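TcpB (PDB 4LQC) belongs to the TIR (Toll/interleukin-1 receptor) family, whose alpha/beta domains commonly work by associating with other TIR domains. Local coordinates at residues Leu43-Leu49 and Phe71-Trp76; Ile95-Lys101 and Lys117-Thr122. The protein carries 2 engineered substitutions. All blocks are in the same frame, centred on the assembly; numbering follows the deposited sequence.

Contact 1 (Leu43-Leu49 and Phe71-Trp76); sequences LKVGDSL and FFSKQW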
ATOM      1  N   LEU B  43      -3.730  -2.545 -19.393  1.00 39.37           N
ATOM      2  CA  LEU B  43      -3.706  -1.147 -19.794  1.00 41.65           C
ATOM      3  C   LEU B  43      -2.278  -0.748 -20.097  1.00 44.42           C
ATOM      4  O   LEU B  43      -1.365  -1.008 -19.301  1.00 48.69           O
ATOM      5  CB  LEU B  43      -4.271  -0.278 -18.674  1.00 40.65           C
ATOM      6  CG  LEU B  43      -5.734  -0.614 -18.387  1.00 39.63           C
ATOM      7  CD1 LEU B  43      -6.098  -0.248 -16.953  1.00 36.66           C
ATOM      8  CD2 LEU B  43      -6.634   0.088 -19.389  1.00 38.07           C
ATOM      9  N   LYS B  44      -2.087  -0.133 -21.257  1.00 41.24           N
ATOM     10  CA  LYS B  44      -0.769   0.302 -21.680  1.00 42.91           C
ATOM     11  C   LYS B  44      -0.824   1.790 -21.929  1.00 46.80           C
ATOM     12  O   LYS B  44      -1.907   2.341 -22.132  1.00 47.17           O
ATOM     13  CB  LYS B  44      -0.361  -0.418 -22.966  1.00 49.52           C
ATOM     14  CG  LYS B  44      -0.221  -1.924 -22.818  1.00 49.62           C
ATOM     15  CD  LYS B  44      -0.011  -2.573 -24.167  1.00 52.96           C
ATOM     16  CE  LYS B  44       0.495  -4.003 -24.022  1.00 64.12           C
ATOM     17  NZ  LYS B  44      -0.537  -4.914 -23.451  1.00 63.26           N
ATOM     18  N   VAL B  45       0.335   2.443 -21.904  1.00 46.36           N
ATOM     19  CA  VAL B  45       0.420   3.842 -22.309  1.00 49.00           C
ATOM     20  C   VAL B  45      -0.219   4.034 -23.685  1.00 51.06           C
ATOM     21  O   VAL B  45       0.101   3.303 -24.626  1.00 52.54           O
ATOM     22  CB  VAL B  45       1.881   4.315 -22.362  1.00 47.29           C
ATOM     23  CG1 VAL B  45       1.985   5.627 -23.116  1.00 43.75           C
ATOM     24  CG2 VAL B  45       2.438   4.455 -20.952  1.00 48.87           C
ATOM     25  N   GLY B  46      -1.140   4.990 -23.790  1.00 46.94           N
ATOM     26  CA  GLY B  46      -1.823   5.241 -25.042  1.00 47.02           C
ATOM     27  C   GLY B  46      -3.268   4.768 -25.092  1.00 53.16           C
ATOM     28  O   GLY B  46      -4.063   5.297 -25.877  1.00 56.30           O
ATOM     29  N   ASP B  47      -3.627   3.783 -24.271  1.00 49.66           N
ATOM     30  CA  ASP B  47      -5.002   3.270 -24.272  1.00 43.57           C
ATOM     31  C   ASP B  47      -5.999   4.317 -23.785  1.00 46.24           C
ATOM     32  O   ASP B  47      -5.616   5.384 -23.274  1.00 46.41           O
ATOM     33  CB  ASP B  47      -5.122   2.020 -23.391  1.00 42.38           C
ATOM     34  CG  ASP B  47      -4.421   0.831 -23.976  1.00 48.30           C
ATOM     35  OD1 ASP B  47      -4.342   0.762 -25.219  1.00 54.68           O
ATOM     36  OD2 ASP B  47      -3.957  -0.042 -23.207  1.00 50.13           O
ATOM     37  N   SER B  48      -7.282   4.006 -23.935  1.00 38.27           N
ATOM     38  CA  SER B  48      -8.315   4.827 -23.333  1.00 39.95           C
ATOM     39  C   SER B  48      -8.924   4.090 -22.139  1.00 43.91           C
ATOM     40  O   SER B  48      -9.571   3.050 -22.298  1.00 42.59           O
ATOM     41  CB  SER B  48      -9.390   5.189 -24.352  1.00 45.29           C
ATOM     42  OG  SER B  48     -10.432   5.941 -23.748  1.00 44.60           O
ATOM     43  N   LEU B  49      -8.698   4.627 -20.941  1.00 39.20           N
ATOM     44  CA  LEU B  49      -9.232   4.039 -19.719  1.00 38.99           C
ATOM     45  C   LEU B  49     -10.757   3.956 -19.771  1.00 37.50           C
ATOM     46  O   LEU B  49     -11.348   2.924 -19.446  1.00 38.24           O
ATOM     47  CB  LEU B  49      -8.795   4.867 -18.500  1.00 34.28           C
ATOM     48  CG  LEU B  49      -9.275   4.389 -17.128  1.00 33.16           C
ATOM     49  CD1 LEU B  49      -8.798   2.942 -16.823  1.00 33.32           C
ATOM     50  CD2 LEU B  49      -8.796   5.337 -16.057  1.00 32.73           C
ATOM     51  N   PHE B  71      -0.206   1.630 -12.316  1.00 37.38           N
ATOM     52  CA  PHE B  71      -1.449   2.097 -12.890  1.00 34.46           C
ATOM     53  C   PHE B  71      -1.368   3.607 -13.095  1.00 36.62           C
ATOM     54  O   PHE B  71      -1.485   4.102 -14.215  1.00 35.17           O
ATOM     55  CB  PHE B  71      -2.639   1.736 -12.010  1.00 32.17           C
ATOM     56  CG  PHE B  71      -3.957   2.208 -12.571  1.00 37.54           C
ATOM     57  CD1 PHE B  71      -4.593   1.482 -13.563  1.00 34.02           C
ATOM     58  CD2 PHE B  71      -4.553   3.382 -12.114  1.00 31.86           C
ATOM     59  CE1 PHE B  71      -5.798   1.917 -14.102  1.00 35.74           C
ATOM     60  CE2 PHE B  71      -5.752   3.798 -12.636  1.00 36.83           C
ATOM     61  CZ  PHE B  71      -6.380   3.058 -13.640  1.00 32.70           C
ATOM     62  N   PHE B  72      -1.144   4.344 -12.017  1.00 36.64           N
ATOM     63  CA  PHE B  72      -1.141   5.804 -12.115  1.00 34.46           C
ATOM     64  C   PHE B  72      -0.001   6.326 -12.988  1.00 37.66           C
ATOM     65  O   PHE B  72      -0.132   7.385 -13.598  1.00 41.34           O
ATOM     66  CB  PHE B  72      -1.062   6.445 -10.740  1.00 30.20           C
ATOM     67  CG  PHE B  72      -2.269   6.208  -9.887  1.00 32.49           C
ATOM     68  CD1 PHE B  72      -3.502   6.710 -10.252  1.00 28.67           C
ATOM     69  CD2 PHE B  72      -2.160   5.512  -8.689  1.00 35.13           C
ATOM     70  CE1 PHE B  72      -4.618   6.502  -9.456  1.00 30.48           C
ATOM     71  CE2 PHE B  72      -3.267   5.306  -7.884  1.00 33.69           C
ATOM     72  CZ  PHE B  72      -4.499   5.796  -8.272  1.00 33.21           C
ATOM     73  N   SER B  73       1.101   5.578 -13.067  1.00 38.87           N
ATOM     74  CA  SER B  73       2.257   6.015 -13.856  1.00 37.93           C
ATOM     75  C   SER B  73       1.921   6.153 -15.338  1.00 40.01           C
ATOM     76  O   SER B  73       2.631   6.839 -16.070  1.00 41.55           O
ATOM     77  CB  SER B  73       3.438   5.065 -13.689  1.00 36.64           C
ATOM     78  OG  SER B  73       3.250   3.896 -14.463  1.00 44.31           O
ATOM     79  N   LYS B  74       0.838   5.513 -15.777  1.00 37.94           N
ATOM     80  CA  LYS B  74       0.414   5.599 -17.169  1.00 40.72           C
ATOM     81  C   LYS B  74      -0.096   7.006 -17.484  1.00 39.92           C
ATOM     82  O   LYS B  74      -0.360   7.318 -18.630  1.00 36.28           O
ATOM     83  CB  LYS B  74      -0.686   4.579 -17.490  1.00 39.96           C
ATOM     84  CG  LYS B  74      -0.376   3.138 -17.123  1.00 40.53           C
ATOM     85  CD  LYS B  74       0.810   2.579 -17.909  1.00 40.61           C
ATOM     86  CE  LYS B  74       1.436   1.387 -17.184  1.00 42.66           C
ATOM     87  NZ  LYS B  74       2.610   0.836 -17.915  1.00 50.69           N
ATOM     88  N   GLN B  75      -0.232   7.838 -16.455  1.00 44.23           N
ATOM     89  CA  GLN B  75      -0.665   9.219 -16.625  1.00 42.00           C
ATOM     90  C   GLN B  75      -2.023   9.319 -17.321  1.00 43.08           C
ATOM     91  O   GLN B  75      -2.127   9.893 -18.407  1.00 40.32           O
ATOM     92  CB  GLN B  75       0.390  10.028 -17.395  1.00 42.96           C
ATOM     93  CG  GLN B  75       1.692  10.288 -16.618  1.00 53.57           C
ATOM     94  CD  GLN B  75       2.660  11.200 -17.380  1.00 69.25           C
ATOM     95  OE1 GLN B  75       2.716  11.180 -18.616  1.00 72.27           O
ATOM     96  NE2 GLN B  75       3.417  12.011 -16.642  1.00 69.69           N
ATOM     97  N   TRP B  76      -3.059   8.774 -16.684  1.00 41.34           N
ATOM     98  CA  TRP B  76      -4.415   8.798 -17.237  1.00 37.17           C
ATOM     99  C   TRP B  76      -4.999  10.196 -17.113  1.00 39.83           C
ATOM    100  O   TRP B  76      -4.564  10.966 -16.273  1.00 33.94           O
ATOM    101  CB  TRP B  76      -5.306   7.798 -16.497  1.00 33.93           C
ATOM    102  CG  TRP B  76      -4.776   6.394 -16.560  1.00 38.30           C
ATOM    103  CD1 TRP B  76      -4.177   5.690 -15.544  1.00 37.72           C
ATOM    104  CD2 TRP B  76      -4.777   5.535 -17.702  1.00 34.61           C
ATOM    105  NE1 TRP B  76      -3.812   4.441 -15.990  1.00 40.56           N
ATOM    106  CE2 TRP B  76      -4.167   4.320 -17.311  1.00 41.72           C
ATOM    107  CE3 TRP B  76      -5.229   5.672 -19.026  1.00 33.61           C
ATOM    108  CZ2 TRP B  76      -3.999   3.249 -18.198  1.00 37.74           C
ATOM    109  CZ3 TRP B  76      -5.063   4.614 -19.898  1.00 37.57           C
ATOM    110  CH2 TRP B  76      -4.456   3.412 -19.479  1.00 40.17           C
TER
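The indole of W76 lies over the start of helix 49-57, with L49 CD2 above one ring face and L49 CB 3.7 Å from W76 CE3. This is the BB loop of the TIR fold, the connection from strand 36-43 to helix 49-57, packed against the turn that follows helix 69-72. It illustrates how a loop with an exposed tip can pack at its base around a large aromatic side chain: W76 also meets L43 at its ring edge, where L43 CB is 3.6 Å from W76 CZ2, and the backbone of D47, whose O lies 3.5 Å from W76 CZ3. Deeper in, F71 extends the apolar surface, its CE1 3.6 Å from L43 CD1 and its CZ 4.0 Å from L49 CD1, while L81 of helix 78-83 backs both aromatic rings. On the outer side, K74 CD touches V45 CG2 (3.9 Å), and the K74 amine reaches a salt bridge with E16. The two segments are thus joined by van der Waals packing, and polar groups mainly shape each one internally. K44 to D47 form a type II turn, closed by D47 N to K44 O (3.1 Å) and braced by K44 N to D47 OD2 (2.7 Å). At G46, with positive phi, a CB would collide with the carbonyl O of V45. Across the way, F72 to Q75 make a type I turn, with Q75 N bonded to F72 O at 2.9 Å, and W76 NE1 turns back to F71 O in a weak 2.9 Å hydrogen bond.

Contact 2 (Ile95-Lys101 and Lys117-Thr122); sequences ILPIWHK and KVALNT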
ATOM      1  N   ILE B  95     -17.851  -0.273 -10.588  1.00 41.01           N
ATOM      2  CA  ILE B  95     -16.388  -0.216 -10.560  1.00 38.84           C
ATOM      3  C   ILE B  95     -15.859  -0.395  -9.129  1.00 41.52           C
ATOM      4  O   ILE B  95     -16.217   0.359  -8.228  1.00 44.11           O
ATOM      5  CB  ILE B  95     -15.845   1.101 -11.176  1.00 41.64           C
ATOM      6  CG1 ILE B  95     -16.333   1.271 -12.621  1.00 40.32           C
ATOM      7  CG2 ILE B  95     -14.322   1.123 -11.177  1.00 37.18           C
ATOM      8  CD1 ILE B  95     -15.617   0.368 -13.594  1.00 38.90           C
ATOM      9  N   LEU B  96     -15.014  -1.406  -8.931  1.00 39.52           N
ATOM     10  CA  LEU B  96     -14.450  -1.714  -7.616  1.00 36.00           C
ATOM     11  C   LEU B  96     -12.945  -1.587  -7.689  1.00 34.91           C
ATOM     12  O   LEU B  96     -12.264  -2.503  -8.141  1.00 35.01           O
ATOM     13  CB  LEU B  96     -14.781  -3.154  -7.212  1.00 33.92           C
ATOM     14  CG  LEU B  96     -16.208  -3.588  -7.534  1.00 41.79           C
ATOM     15  CD1 LEU B  96     -16.359  -5.090  -7.379  1.00 38.99           C
ATOM     16  CD2 LEU B  96     -17.174  -2.845  -6.631  1.00 39.08           C
ATOM     17  N   PRO B  97     -12.419  -0.446  -7.245  1.00 37.06           N
ATOM     18  CA  PRO B  97     -10.974  -0.233  -7.167  1.00 33.31           C
ATOM     19  C   PRO B  97     -10.369  -1.148  -6.131  1.00 31.14           C
ATOM     20  O   PRO B  97     -11.011  -1.440  -5.115  1.00 28.44           O
ATOM     21  CB  PRO B  97     -10.867   1.202  -6.641  1.00 34.67           C
ATOM     22  CG  PRO B  97     -12.186   1.833  -6.975  1.00 37.80           C
ATOM     23  CD  PRO B  97     -13.172   0.735  -6.798  1.00 34.73           C
ATOM     24  N   ILE B  98      -9.142  -1.588  -6.375  1.00 31.43           N
ATOM     25  CA  ILE B  98      -8.355  -2.217  -5.327  1.00 30.79           C
ATOM     26  C   ILE B  98      -7.037  -1.487  -5.227  1.00 30.38           C
ATOM     27  O   ILE B  98      -6.307  -1.380  -6.228  1.00 28.66           O
ATOM     28  CB  ILE B  98      -8.066  -3.681  -5.632  1.00 28.76           C
ATOM     29  CG1 ILE B  98      -9.372  -4.469  -5.662  1.00 29.88           C
ATOM     30  CG2 ILE B  98      -7.152  -4.262  -4.555  1.00 27.38           C
ATOM     31  CD1 ILE B  98      -9.198  -5.865  -6.210  1.00 32.33           C
ATOM     32  N   TRP B  99      -6.742  -0.973  -4.033  1.00 28.35           N
ATOM     33  CA  TRP B  99      -5.495  -0.256  -3.789  1.00 25.90           C
ATOM     34  C   TRP B  99      -4.401  -1.284  -3.613  1.00 30.27           C
ATOM     35  O   TRP B  99      -4.529  -2.195  -2.789  1.00 34.05           O
ATOM     36  CB  TRP B  99      -5.595   0.585  -2.520  1.00 31.61           C
ATOM     37  CG  TRP B  99      -6.515   1.779  -2.603  1.00 32.84           C
ATOM     38  CD1 TRP B  99      -7.694   1.879  -3.300  1.00 34.36           C
ATOM     39  CD2 TRP B  99      -6.309   3.056  -1.980  1.00 31.96           C
ATOM     40  NE1 TRP B  99      -8.232   3.138  -3.135  1.00 32.58           N
ATOM     41  CE2 TRP B  99      -7.400   3.877  -2.333  1.00 35.92           C
ATOM     42  CE3 TRP B  99      -5.309   3.579  -1.156  1.00 32.58           C
ATOM     43  CZ2 TRP B  99      -7.524   5.196  -1.876  1.00 38.19           C
ATOM     44  CZ3 TRP B  99      -5.430   4.892  -0.709  1.00 34.82           C
ATOM     45  CH2 TRP B  99      -6.525   5.685  -1.071  1.00 33.87           C
ATOM     46  N   HIS B 100      -3.321  -1.161  -4.375  1.00 29.41           N
ATOM     47  CA  HIS B 100      -2.220  -2.127  -4.259  1.00 29.50           C
ATOM     48  C   HIS B 100      -0.847  -1.449  -4.220  1.00 27.78           C
ATOM     49  O   HIS B 100      -0.381  -0.886  -5.209  1.00 29.82           O
ATOM     50  CB  HIS B 100      -2.308  -3.164  -5.387  1.00 29.01           C
ATOM     51  CG  HIS B 100      -1.331  -4.290  -5.270  1.00 29.73           C
ATOM     52  ND1 HIS B 100      -1.243  -5.094  -4.151  1.00 34.92           N
ATOM     53  CD2 HIS B 100      -0.406  -4.758  -6.143  1.00 29.79           C
ATOM     54  CE1 HIS B 100      -0.296  -5.998  -4.334  1.00 24.64           C
ATOM     55  NE2 HIS B 100       0.224  -5.819  -5.537  1.00 24.46           N
ATOM     56  N   LYS B 101      -0.213  -1.499  -3.058  1.00 29.97           N
ATOM     57  CA  LYS B 101       1.116  -0.922  -2.873  1.00 29.51           C
ATOM     58  C   LYS B 101       1.176   0.569  -3.229  1.00 31.38           C
ATOM     59  O   LYS B 101       2.177   1.054  -3.767  1.00 32.74           O
ATOM     60  CB  LYS B 101       2.175  -1.759  -3.617  1.00 28.95           C
ATOM     61  CG  LYS B 101       2.286  -3.196  -3.051  1.00 32.31           C
ATOM     62  CD  LYS B 101       3.010  -4.200  -3.968  1.00 31.54           C
ATOM     63  CE  LYS B 101       4.513  -3.920  -4.081  1.00 36.79           C
ATOM     64  NZ  LYS B 101       5.194  -3.797  -2.758  1.00 36.16           N
ATOM     65  N   LYS B 117     -12.749   7.610  -1.939  1.00 45.64           N
ATOM     66  CA  LYS B 117     -13.652   6.505  -2.216  1.00 42.37           C
ATOM     67  C   LYS B 117     -13.148   5.214  -1.574  1.00 49.59           C
ATOM     68  O   LYS B 117     -12.069   4.710  -1.904  1.00 48.51           O
ATOM     69  CB  LYS B 117     -13.816   6.311  -3.717  1.00 40.69           C
ATOM     70  CG  LYS B 117     -14.833   5.251  -4.090  1.00 49.76           C
ATOM     71  CD  LYS B 117     -14.686   4.845  -5.551  1.00 44.63           C
ATOM     72  CE  LYS B 117     -15.573   3.668  -5.888  1.00 44.20           C
ATOM     73  NZ  LYS B 117     -15.586   3.416  -7.374  1.00 47.98           N
ATOM     74  N   VAL B 118     -13.936   4.689  -0.645  1.00 54.48           N
ATOM     75  CA  VAL B 118     -13.573   3.482   0.080  1.00 50.54           C
ATOM     76  C   VAL B 118     -13.452   2.314  -0.882  1.00 49.47           C
ATOM     77  O   VAL B 118     -14.308   2.122  -1.748  1.00 46.99           O
ATOM     78  CB  VAL B 118     -14.610   3.141   1.151  1.00 51.98           C
ATOM     79  CG1 VAL B 118     -14.157   1.924   1.945  1.00 53.99           C
ATOM     80  CG2 VAL B 118     -14.810   4.323   2.071  1.00 51.17           C
ATOM     81  N   ALA B 119     -12.380   1.542  -0.727  1.00 44.43           N
ATOM     82  CA  ALA B 119     -12.109   0.439  -1.622  1.00 39.27           C
ATOM     83  C   ALA B 119     -11.324  -0.671  -0.936  1.00 39.57           C
ATOM     84  O   ALA B 119     -10.861  -0.525   0.189  1.00 40.78           O
ATOM     85  CB  ALA B 119     -11.364   0.933  -2.842  1.00 38.79           C
ATOM     86  N   LEU B 120     -11.188  -1.790  -1.631  1.00 38.78           N
ATOM     87  CA  LEU B 120     -10.385  -2.892  -1.140  1.00 38.72           C
ATOM     88  C   LEU B 120      -8.922  -2.461  -1.164  1.00 30.05           C
ATOM     89  O   LEU B 120      -8.537  -1.599  -1.948  1.00 33.51           O
ATOM     90  CB  LEU B 120     -10.617  -4.121  -2.023  1.00 36.74           C
ATOM     91  CG  LEU B 120     -12.056  -4.624  -2.080  1.00 34.48           C
ATOM     92  CD1 LEU B 120     -12.326  -5.361  -3.377  1.00 33.94           C
ATOM     93  CD2 LEU B 120     -12.288  -5.548  -0.899  1.00 38.16           C
ATOM     94  N   ASN B 121      -8.120  -3.065  -0.307  1.00 31.99           N
ATOM     95  CA  ASN B 121      -6.740  -2.658  -0.087  1.00 33.06           C
ATOM     96  C   ASN B 121      -5.969  -3.933   0.257  1.00 32.27           C
ATOM     97  O   ASN B 121      -6.306  -4.624   1.214  1.00 32.26           O
ATOM     98  CB  ASN B 121      -6.691  -1.635   1.071  1.00 32.51           C
ATOM     99  CG  ASN B 121      -5.291  -1.047   1.313  1.00 34.48           C
ATOM    100  OD1 ASN B 121      -4.265  -1.715   1.120  1.00 35.62           O
ATOM    101  ND2 ASN B 121      -5.252   0.203   1.771  1.00 35.64           N
ATOM    102  N   THR B 122      -4.942  -4.250  -0.531  1.00 32.54           N
ATOM    103  CA  THR B 122      -4.191  -5.494  -0.339  1.00 35.54           C
ATOM    104  C   THR B 122      -3.306  -5.517   0.902  1.00 38.94           C
ATOM    105  O   THR B 122      -2.774  -6.578   1.271  1.00 36.60           O
ATOM    106  CB  THR B 122      -3.306  -5.817  -1.553  1.00 33.53           C
ATOM    107  OG1 THR B 122      -2.411  -4.720  -1.796  1.00 28.16           O
ATOM    108  CG2 THR B 122      -4.173  -6.068  -2.777  1.00 29.14           C
TER
HETATM  109  O   HOH W   1     -10.873   4.284  -3.990  1.00 28.58           O
HETATM  110  O   HOH W   2      -1.273  -2.592  -0.571  1.00 40.33           O
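Parallel beta pairing joins strand 95-100 to the short strand 120-121, the outermost on its side of this TIR domain's five-stranded sheet within the chain. W99 bonds to the residues before and after N121, the regular parallel pattern: W99 N donates to L120 O (2.8 Å), and T122 N donates to W99 O (3.1 Å). I98 and L120 share one sheet face, with I98 CG1 3.8 Å from L120 CD1, facing helices 18-31 and 127-136; W99 and N121 share the other. Side chains prolong the pairing at each end. K117 NZ bonds to I95 O (3.2 Å), and H100 ND1 shares a 2.7 Å hydrogen bond with T122 OG1, while a water links W99 NE1 (3.0 Å) to K117 O (2.4 Å). At the T122 end the second subunit takes over: T122 bonds to it through its backbone, N121 ND2 bonds to its S123, and K101 NZ forms a salt bridge with its E106. Polar side chains and water therefore lengthen a very short ladder, and the same region contributes to the dimer interface.

Overall arrangement
Both contacts tie together parts of one parallel sheet domain, yet by different means. Contact 1 joins the end of strand 36-43 and the loop after it to the end of helix 69-72 and the turn beyond, and is partly buried; contact 2 lies within the sheet, has no exposed residue among those touching, and sits nearer the chain centre. Contact 1 is aromatic and aliphatic packing without hydrogen bonds between its segments, whereas contact 2 adds backbone and side-chain hydrogen bonds to its apolar packing. Their centres are about 17 Å apart and their nearest atoms about 7 Å, without touching. Strand 60-68 packs against side chains of both, and the second subunit reaches contact 2 but not contact 1.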